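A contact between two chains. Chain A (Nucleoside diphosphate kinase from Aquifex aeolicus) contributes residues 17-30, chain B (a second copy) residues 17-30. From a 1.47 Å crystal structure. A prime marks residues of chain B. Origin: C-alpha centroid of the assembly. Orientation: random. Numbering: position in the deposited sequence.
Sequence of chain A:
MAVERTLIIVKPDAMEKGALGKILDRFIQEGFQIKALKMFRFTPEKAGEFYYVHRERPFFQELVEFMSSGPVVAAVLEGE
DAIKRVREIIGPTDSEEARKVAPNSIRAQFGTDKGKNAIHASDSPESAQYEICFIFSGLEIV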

ATOM      1  N   LYS A  17     -16.618 -19.258   3.515  1.00 14.51           N
ATOM      2  CA  LYS A  17     -17.923 -19.467   4.120  1.00 14.65           C
ATOM      3  C   LYS A  17     -18.779 -18.205   4.068  1.00 16.02           C
ATOM      4  O   LYS A  17     -19.973 -18.256   4.334  1.00 19.48           O
ATOM      5  CB  LYS A  17     -17.784 -19.885   5.590  1.00 21.27           C
ATOM      6  CG  LYS A  17     -17.336 -21.312   5.824  1.00 25.74           C
ATOM      7  CD  LYS A  17     -17.301 -21.609   7.319  1.00 30.73           C
ATOM      8  CE  LYS A  17     -17.186 -23.096   7.604  1.00 42.52           C
ATOM      9  NZ  LYS A  17     -18.477 -23.804   7.388  1.00 39.34           N
ATOM     10  N   GLY A  18     -18.165 -17.070   3.758  1.00 11.71           N
ATOM     11  CA  GLY A  18     -18.903 -15.812   3.699  1.00 12.39           C
ATOM     12  C   GLY A  18     -19.050 -15.111   5.041  1.00 12.15           C
ATOM     13  O   GLY A  18     -19.978 -14.306   5.234  1.00 14.68           O
ATOM     14  N   ALA A  19     -18.142 -15.403   5.974  1.00 11.17           N
ATOM     15  CA  ALA A  19     -18.240 -14.951   7.368  1.00 11.59           C
ATOM     16  C   ALA A  19     -17.540 -13.635   7.687  1.00 10.44           C
ATOM     17  O   ALA A  19     -17.617 -13.157   8.804  1.00 10.57           O
ATOM     18  CB  ALA A  19     -17.698 -16.020   8.290  1.00 11.43           C
ATOM     19  N   LEU A  20     -16.854 -13.043   6.719  1.00  9.45           N
ATOM     20  CA  LEU A  20     -16.037 -11.858   7.005  1.00  9.06           C
ATOM     21  C   LEU A  20     -16.809 -10.752   7.724  1.00  8.35           C
ATOM     22  O   LEU A  20     -16.349 -10.209   8.721  1.00  9.85           O
ATOM     23  CB  LEU A  20     -15.447 -11.271   5.723  1.00  9.70           C
ATOM     24  CG  LEU A  20     -14.694  -9.963   5.938  1.00 10.07           C
ATOM     25  CD1 LEU A  20     -13.447 -10.156   6.809  1.00  9.86           C
ATOM     26  CD2 LEU A  20     -14.280  -9.401   4.584  1.00 12.32           C
ATOM     27  N   GLY A  21     -17.976 -10.402   7.195  1.00  9.46           N
ATOM     28  CA  GLY A  21     -18.723  -9.289   7.753  1.00 10.60           C
ATOM     29  C   GLY A  21     -19.222  -9.607   9.148  1.00 10.46           C
ATOM     30  O   GLY A  21     -19.186  -8.749  10.036  1.00 10.79           O
ATOM     31  N   LYS A  22     -19.693 -10.835   9.355  1.00  9.82           N
ATOM     32  CA  LYS A  22     -20.191 -11.239  10.667  1.00 10.53           C
ATOM     33  C   LYS A  22     -19.059 -11.219  11.696  1.00 11.44           C
ATOM     34  O   LYS A  22     -19.262 -10.838  12.854  1.00 11.17           O
ATOM     35  CB  LYS A  22     -20.822 -12.630  10.599  1.00 11.30           C
ATOM     36  CG  LYS A  22     -22.110 -12.678   9.782  1.00 13.65           C
ATOM     37  CD  LYS A  22     -22.786 -14.050   9.887  1.00 16.72           C
ATOM     38  CE  LYS A  22     -24.120 -14.116   9.136  1.00 20.14           C
ATOM     39  NZ  LYS A  22     -23.951 -14.100   7.645  1.00 20.21           N
ATOM     40  N   ILE A  23     -17.857 -11.606  11.271  1.00  9.96           N
ATOM     41  CA  ILE A  23     -16.720 -11.623  12.189  1.00 10.06           C
ATOM     42  C   ILE A  23     -16.326 -10.194  12.566  1.00  9.56           C
ATOM     43  O   ILE A  23     -16.131  -9.892  13.751  1.00  9.45           O
ATOM     44  CB  ILE A  23     -15.534 -12.399  11.589  1.00 10.68           C
ATOM     45  CG1 ILE A  23     -15.886 -13.888  11.543  1.00 11.10           C
ATOM     46  CG2 ILE A  23     -14.261 -12.133  12.408  1.00 10.74           C
ATOM     47  CD1 ILE A  23     -14.944 -14.742  10.700  1.00 11.17           C
ATOM     48  N   LEU A  24     -16.223  -9.300  11.580  1.00  8.29           N
ATOM     49  CA  LEU A  24     -15.906  -7.915  11.902  1.00 10.03           C
ATOM     50  C   LEU A  24     -16.989  -7.281  12.766  1.00 10.74           C
ATOM     51  O   LEU A  24     -16.682  -6.561  13.715  1.00 10.41           O
ATOM     52  CB  LEU A  24     -15.683  -7.094  10.631  1.00  9.91           C
ATOM     53  CG  LEU A  24     -14.488  -7.508   9.773  1.00 10.94           C
ATOM     54  CD1 LEU A  24     -14.462  -6.645   8.509  1.00 12.10           C
ATOM     55  CD2 LEU A  24     -13.186  -7.368  10.543  1.00 13.42           C
ATOM     56  N   ASP A  25     -18.258  -7.557  12.460  1.00 11.50           N
ATOM     57  CA  ASP A  25     -19.354  -7.041  13.271  1.00 11.33           C
ATOM     58  C   ASP A  25     -19.207  -7.434  14.740  1.00  9.49           C
ATOM     59  O   ASP A  25     -19.426  -6.634  15.652  1.00 10.89           O
ATOM     60  CB  ASP A  25     -20.686  -7.573  12.726  1.00 10.75           C
ATOM     61  CG  ASP A  25     -21.883  -7.011  13.475  1.00 14.49           C
ATOM     62  OD1 ASP A  25     -21.941  -5.783  13.670  1.00 13.71           O
ATOM     63  OD2 ASP A  25     -22.764  -7.787  13.893  1.00 15.75           O
ATOM     64  N   ARG A  26     -18.845  -8.686  15.001  1.00 10.62           N
ATOM     65  CA  ARG A  26     -18.676  -9.132  16.378  1.00 10.32           C
ATOM     66  C   ARG A  26     -17.633  -8.310  17.120  1.00  9.89           C
ATOM     67  O   ARG A  26     -17.869  -7.868  18.250  1.00 10.87           O
ATOM     68  CB  ARG A  26     -18.284 -10.612  16.405  1.00  9.34           C
ATOM     69  CG  ARG A  26     -18.003 -11.159  17.792  1.00 10.49           C
ATOM     70  CD  ARG A  26     -19.203 -11.023  18.753  1.00 11.43           C
ATOM     71  NE  ARG A  26     -18.919 -11.762  19.973  1.00 13.58           N
ATOM     72  CZ  ARG A  26     -18.945 -13.091  20.035  1.00 15.33           C
ATOM     73  NH1 ARG A  26     -19.297 -13.793  18.976  1.00 18.72           N
ATOM     74  NH2 ARG A  26     -18.631 -13.704  21.157  1.00 19.51           N
ATOM     75  N   PHE A  27     -16.472  -8.099  16.508  1.00  9.35           N
ATOM     76  CA  PHE A  27     -15.447  -7.356  17.225  1.00  8.46           C
ATOM     77  C   PHE A  27     -15.844  -5.900  17.422  1.00  9.60           C
ATOM     78  O   PHE A  27     -15.527  -5.305  18.444  1.00 11.16           O
ATOM     79  CB  PHE A  27     -14.092  -7.487  16.520  1.00  8.54           C
ATOM     80  CG  PHE A  27     -13.489  -8.851  16.676  1.00  9.26           C
ATOM     81  CD1 PHE A  27     -13.075  -9.283  17.929  1.00  9.78           C
ATOM     82  CD2 PHE A  27     -13.371  -9.706  15.596  1.00 10.36           C
ATOM     83  CE1 PHE A  27     -12.538 -10.537  18.090  1.00  9.98           C
ATOM     84  CE2 PHE A  27     -12.846 -10.972  15.771  1.00 11.38           C
ATOM     85  CZ  PHE A  27     -12.437 -11.384  17.003  1.00 10.19           C
ATOM     86  N   ILE A  28     -16.558  -5.336  16.459  1.00  9.23           N
ATOM     87  CA  ILE A  28     -17.056  -3.973  16.616  1.00  9.22           C
ATOM     88  C   ILE A  28     -18.048  -3.903  17.782  1.00 10.46           C
ATOM     89  O   ILE A  28     -17.990  -2.989  18.609  1.00 12.42           O
ATOM     90  CB  ILE A  28     -17.726  -3.491  15.325  1.00 10.22           C
ATOM     91  CG1 ILE A  28     -16.694  -3.331  14.214  1.00 11.33           C
ATOM     92  CG2 ILE A  28     -18.440  -2.166  15.561  1.00 12.43           C
ATOM     93  CD1 ILE A  28     -17.315  -3.231  12.822  1.00 12.25           C
ATOM     94  N   GLN A  29     -18.954  -4.861  17.862  1.00  9.35           N
ATOM     95  CA  GLN A  29     -19.966  -4.824  18.915  1.00 11.18           C
ATOM     96  C   GLN A  29     -19.388  -5.092  20.308  1.00 11.41           C
ATOM     97  O   GLN A  29     -19.934  -4.617  21.304  1.00 12.71           O
ATOM     98  CB  GLN A  29     -21.099  -5.798  18.628  1.00 11.93           C
ATOM     99  CG  GLN A  29     -21.886  -5.494  17.333  1.00 12.87           C
ATOM    100  CD  GLN A  29     -22.061  -4.008  17.051  1.00 15.90           C
ATOM    101  OE1 GLN A  29     -22.320  -3.201  17.949  1.00 16.69           O
ATOM    102  NE2 GLN A  29     -21.915  -3.639  15.780  1.00 18.47           N
ATOM    103  N   GLU A  30     -18.271  -5.819  20.366  1.00 10.50           N
ATOM    104  CA  GLU A  30     -17.549  -6.048  21.604  1.00 13.08           C
ATOM    105  C   GLU A  30     -16.750  -4.822  22.042  1.00 13.02           C
ATOM    106  O   GLU A  30     -16.169  -4.833  23.130  1.00 15.62           O
ATOM    107  CB  GLU A  30     -16.603  -7.247  21.437  1.00 11.80           C
ATOM    108  CG  GLU A  30     -17.311  -8.604  21.238  1.00 12.36           C
ATOM    109  CD  GLU A  30     -17.834  -9.210  22.524  1.00 17.98           C
ATOM    110  OE1 GLU A  30     -17.653  -8.604  23.591  1.00 14.54           O
ATOM    111  OE2 GLU A  30     -18.465 -10.292  22.455  1.00 20.03           O
TER
ATOM    112  N   LYS B  17     -21.348   4.473  13.552  1.00 14.51           N
ATOM    113  CA  LYS B  17     -22.493   3.728  14.048  1.00 14.65           C
ATOM    114  C   LYS B  17     -22.141   2.269  14.327  1.00 16.02           C
ATOM    115  O   LYS B  17     -22.917   1.554  14.946  1.00 19.48           O
ATOM    116  CB  LYS B  17     -23.643   3.752  13.033  1.00 21.27           C
ATOM    117  CG  LYS B  17     -24.406   5.056  12.940  1.00 25.74           C
ATOM    118  CD  LYS B  17     -25.553   4.920  11.945  1.00 30.73           C
ATOM    119  CE  LYS B  17     -26.543   6.067  12.053  1.00 42.52           C
ATOM    120  NZ  LYS B  17     -27.423   5.929  13.245  1.00 39.34           N
ATOM    121  N   GLY B  18     -20.989   1.822  13.843  1.00 11.71           N
ATOM    122  CA  GLY B  18     -20.578   0.437  14.049  1.00 12.39           C
ATOM    123  C   GLY B  18     -21.137  -0.539  13.024  1.00 12.15           C
ATOM    124  O   GLY B  18     -21.244  -1.748  13.296  1.00 14.68           O
ATOM    125  N   ALA B  19     -21.490  -0.031  11.842  1.00 11.17           N
ATOM    126  CA  ALA B  19     -22.203  -0.799  10.812  1.00 11.59           C
ATOM    127  C   ALA B  19     -21.324  -1.500   9.783  1.00 10.44           C
ATOM    128  O   ALA B  19     -21.827  -2.204   8.927  1.00 10.57           O
ATOM    129  CB  ALA B  19     -23.172   0.104  10.082  1.00 11.43           C
ATOM    130  N   LEU B  20     -20.013  -1.314   9.853  1.00  9.45           N
ATOM    131  CA  LEU B  20     -19.131  -1.837   8.804  1.00  9.06           C
ATOM    132  C   LEU B  20     -19.340  -3.325   8.527  1.00  8.35           C
ATOM    133  O   LEU B  20     -19.471  -3.740   7.380  1.00  9.85           O
ATOM    134  CB  LEU B  20     -17.660  -1.622   9.160  1.00  9.70           C
ATOM    135  CG  LEU B  20     -16.690  -2.259   8.171  1.00 10.07           C
ATOM    136  CD1 LEU B  20     -16.784  -1.617   6.781  1.00  9.86           C
ATOM    137  CD2 LEU B  20     -15.270  -2.107   8.700  1.00 12.32           C
ATOM    138  N   GLY B  21     -19.345  -4.131   9.582  1.00  9.46           N
ATOM    139  CA  GLY B  21     -19.431  -5.569   9.398  1.00 10.60           C
ATOM    140  C   GLY B  21     -20.780  -5.971   8.834  1.00 10.46           C
ATOM    141  O   GLY B  21     -20.859  -6.845   7.965  1.00 10.79           O
ATOM    142  N   LYS B  22     -21.849  -5.342   9.319  1.00  9.82           N
ATOM    143  CA  LYS B  22     -23.190  -5.655   8.834  1.00 10.53           C
ATOM    144  C   LYS B  22     -23.321  -5.285   7.356  1.00 11.44           C
ATOM    145  O   LYS B  22     -23.968  -5.997   6.579  1.00 11.17           O
ATOM    146  CB  LYS B  22     -24.246  -4.921   9.660  1.00 11.30           C
ATOM    147  CG  LYS B  22     -24.346  -5.414  11.101  1.00 13.65           C
ATOM    148  CD  LYS B  22     -25.528  -4.765  11.832  1.00 16.72           C
ATOM    149  CE  LYS B  22     -25.704  -5.287  13.261  1.00 20.14           C
ATOM    150  NZ  LYS B  22     -24.624  -4.817  14.190  1.00 20.21           N
ATOM    151  N   ILE B  23     -22.688  -4.183   6.955  1.00  9.96           N
ATOM    152  CA  ILE B  23     -22.764  -3.754   5.561  1.00 10.06           C
ATOM    153  C   ILE B  23     -22.005  -4.733   4.665  1.00  9.56           C
ATOM    154  O   ILE B  23     -22.525  -5.162   3.626  1.00  9.45           O
ATOM    155  CB  ILE B  23     -22.246  -2.314   5.395  1.00 10.68           C
ATOM    156  CG1 ILE B  23     -23.241  -1.349   6.045  1.00 11.10           C
ATOM    157  CG2 ILE B  23     -22.029  -2.000   3.906  1.00 10.74           C
ATOM    158  CD1 ILE B  23     -22.722   0.074   6.232  1.00 11.17           C
ATOM    159  N   LEU B  24     -20.786  -5.113   5.057  1.00  8.29           N
ATOM    160  CA  LEU B  24     -20.051  -6.088   4.262  1.00 10.03           C
ATOM    161  C   LEU B  24     -20.778  -7.427   4.212  1.00 10.74           C
ATOM    162  O   LEU B  24     -20.848  -8.055   3.156  1.00 10.41           O
ATOM    163  CB  LEU B  24     -18.629  -6.268   4.793  1.00  9.91           C
ATOM    164  CG  LEU B  24     -17.726  -5.038   4.709  1.00 10.94           C
ATOM    165  CD1 LEU B  24     -16.378  -5.365   5.354  1.00 12.10           C
ATOM    166  CD2 LEU B  24     -17.536  -4.596   3.267  1.00 13.42           C
ATOM    167  N   ASP B  25     -21.340  -7.863   5.340  1.00 11.50           N
ATOM    168  CA  ASP B  25     -22.104  -9.104   5.365  1.00 11.33           C
ATOM    169  C   ASP B  25     -23.236  -9.095   4.339  1.00  9.49           C
ATOM    170  O   ASP B  25     -23.486 -10.078   3.638  1.00 10.89           O
ATOM    171  CB  ASP B  25     -22.684  -9.317   6.770  1.00 10.75           C
ATOM    172  CG  ASP B  25     -23.430 -10.635   6.895  1.00 14.49           C
ATOM    173  OD1 ASP B  25     -22.880 -11.672   6.479  1.00 13.71           O
ATOM    174  OD2 ASP B  25     -24.574 -10.648   7.387  1.00 15.75           O
ATOM    175  N   ARG B  26     -23.957  -7.982   4.240  1.00 10.62           N
ATOM    176  CA  ARG B  26     -25.047  -7.895   3.277  1.00 10.32           C
ATOM    177  C   ARG B  26     -24.569  -8.125   1.851  1.00  9.89           C
ATOM    178  O   ARG B  26     -25.178  -8.896   1.101  1.00 10.87           O
ATOM    179  CB  ARG B  26     -25.730  -6.528   3.380  1.00  9.34           C
ATOM    180  CG  ARG B  26     -26.831  -6.300   2.362  1.00 10.49           C
ATOM    181  CD  ARG B  26     -27.963  -7.345   2.450  1.00 11.43           C
ATOM    182  NE  ARG B  26     -29.064  -6.924   1.596  1.00 13.58           N
ATOM    183  CZ  ARG B  26     -29.882  -5.923   1.914  1.00 15.33           C
ATOM    184  NH1 ARG B  26     -29.750  -5.307   3.072  1.00 18.72           N
ATOM    185  NH2 ARG B  26     -30.830  -5.558   1.077  1.00 19.51           N
ATOM    186  N   PHE B  27     -23.487  -7.463   1.455  1.00  9.35           N
ATOM    187  CA  PHE B  27     -23.046  -7.634   0.079  1.00  8.46           C
ATOM    188  C   PHE B  27     -22.529  -9.044  -0.173  1.00  9.60           C
ATOM    189  O   PHE B  27     -22.714  -9.587  -1.253  1.00 11.16           O
ATOM    190  CB  PHE B  27     -22.006  -6.571  -0.293  1.00  8.54           C
ATOM    191  CG  PHE B  27     -22.607  -5.206  -0.450  1.00  9.26           C
ATOM    192  CD1 PHE B  27     -23.490  -4.956  -1.491  1.00  9.78           C
ATOM    193  CD2 PHE B  27     -22.325  -4.195   0.450  1.00 10.36           C
ATOM    194  CE1 PHE B  27     -24.062  -3.717  -1.637  1.00  9.98           C
ATOM    195  CE2 PHE B  27     -22.919  -2.956   0.306  1.00 11.38           C
ATOM    196  CZ  PHE B  27     -23.779  -2.720  -0.722  1.00 10.19           C
ATOM    197  N   ILE B  28     -21.905  -9.643   0.832  1.00  9.23           N
ATOM    198  CA  ILE B  28     -21.464 -11.028   0.700  1.00  9.22           C
ATOM    199  C   ILE B  28     -22.671 -11.954   0.522  1.00 10.46           C
ATOM    200  O   ILE B  28     -22.667 -12.844  -0.332  1.00 12.42           O
ATOM    201  CB  ILE B  28     -20.648 -11.453   1.925  1.00 10.22           C
ATOM    202  CG1 ILE B  28     -19.326 -10.696   1.978  1.00 11.33           C
ATOM    203  CG2 ILE B  28     -20.384 -12.953   1.892  1.00 12.43           C
ATOM    204  CD1 ILE B  28     -18.641 -10.771   3.341  1.00 12.25           C
ATOM    205  N   GLN B  29     -23.708 -11.754   1.316  1.00  9.35           N
ATOM    206  CA  GLN B  29     -24.869 -12.637   1.239  1.00 11.18           C
ATOM    207  C   GLN B  29     -25.672 -12.456  -0.052  1.00 11.41           C
ATOM    208  O   GLN B  29     -26.322 -13.396  -0.511  1.00 12.71           O
ATOM    209  CB  GLN B  29     -25.780 -12.459   2.445  1.00 11.93           C
ATOM    210  CG  GLN B  29     -25.121 -12.812   3.797  1.00 12.87           C
ATOM    211  CD  GLN B  29     -24.162 -13.992   3.727  1.00 15.90           C
ATOM    212  OE1 GLN B  29     -24.418 -15.001   3.061  1.00 16.69           O
ATOM    213  NE2 GLN B  29     -23.036 -13.866   4.426  1.00 18.47           N
ATOM    214  N   GLU B  30     -25.596 -11.264  -0.646  1.00 10.50           N
ATOM    215  CA  GLU B  30     -26.205 -10.992  -1.935  1.00 13.08           C
ATOM    216  C   GLU B  30     -25.410 -11.596  -3.090  1.00 13.02           C
ATOM    217  O   GLU B  30     -25.861 -11.535  -4.237  1.00 15.62           O
ATOM    218  CB  GLU B  30     -26.333  -9.474  -2.136  1.00 11.80           C
ATOM    219  CG  GLU B  30     -27.319  -8.776  -1.176  1.00 12.36           C
ATOM    220  CD  GLU B  30     -28.772  -8.940  -1.573  1.00 17.98           C
ATOM    221  OE1 GLU B  30     -29.046  -9.582  -2.599  1.00 14.54           O
ATOM    222  OE2 GLU B  30     -29.650  -8.446  -0.826  1.00 20.03           O
TER
HETATM  223  O   HOH W   1     -22.176 -16.771   4.556  1.00 26.93           O
HETATM  224  O   HOH W   2     -20.218 -12.015   6.599  1.00 12.00           O
HETATM  225  O   HOH W   3     -20.947  -4.016  11.906  1.00 12.00           O
HETATM  226  O   HOH W   4     -23.261  -0.924  15.869  1.00 26.93           O

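At the centre of this contact two helix backbones touch with no side chain between them: the CA atoms of Gly21 and Gly21′ lie 4.1 Å apart, and Gly21 CA approaches Gly21′ O to 3.3 Å. The example illustrates how glycine lets antiparallel helices pack closely. An exact two-fold axis relates the copies, and helices 20-29 run at 169° to each other, their axes approaching to 7.1 Å. A CB on Gly21 would point into the partner and lie 2.3 Å from Asp25′ N and 2.6 Å from Gly21′ O, so a larger residue has no room here.

Leucines pack along one flank of this crossing, and the Lys22-Asp25′ pairs lie along the other. Leu24 CD1 lies 3.9 Å from Leu24′ CD1, while Ile28, with its CA-to-CB bond directed toward the partner, places CD1 4.0 Å from Leu20′ CB and 3.9 Å from Gly21′ N. The antiparallel arrangement brings each Ile28 close to the partner's Gly18, which lies just before helix 20-29 and, at positive phi, ends the preceding helix in a Schellman motif. Glycine suits that backbone, and an ideal CB on Gly18 would also be tight, 3.3 Å from Ile28′ CG2.

Polar groups complete the interface. Lys22 starts sideways, but its long chain carries NZ to Asp25′ OD1, forming a 2.9 Å salt bridge that symmetry repeats. Asp25 OD1 also accepts a 3.0 Å hydrogen bond from Gln29 NE2 one turn later in its own helix. The same Gln29 NE2 makes a weak 3.2 Å hydrogen bond to Gly18′ O. Water 2 links the chains further, donating to Gly18 O and Asp25′ OD1, each at 2.7 Å, and accepting from Lys22 N at 3.0 Å; water 3 is its symmetry counterpart. Together the two stretches bury 659 Å², both sides summed, with Gly21 permitting the close approach, and leucine, isoleucine and the Lys22-Asp25′ salt bridges contributing alongside it.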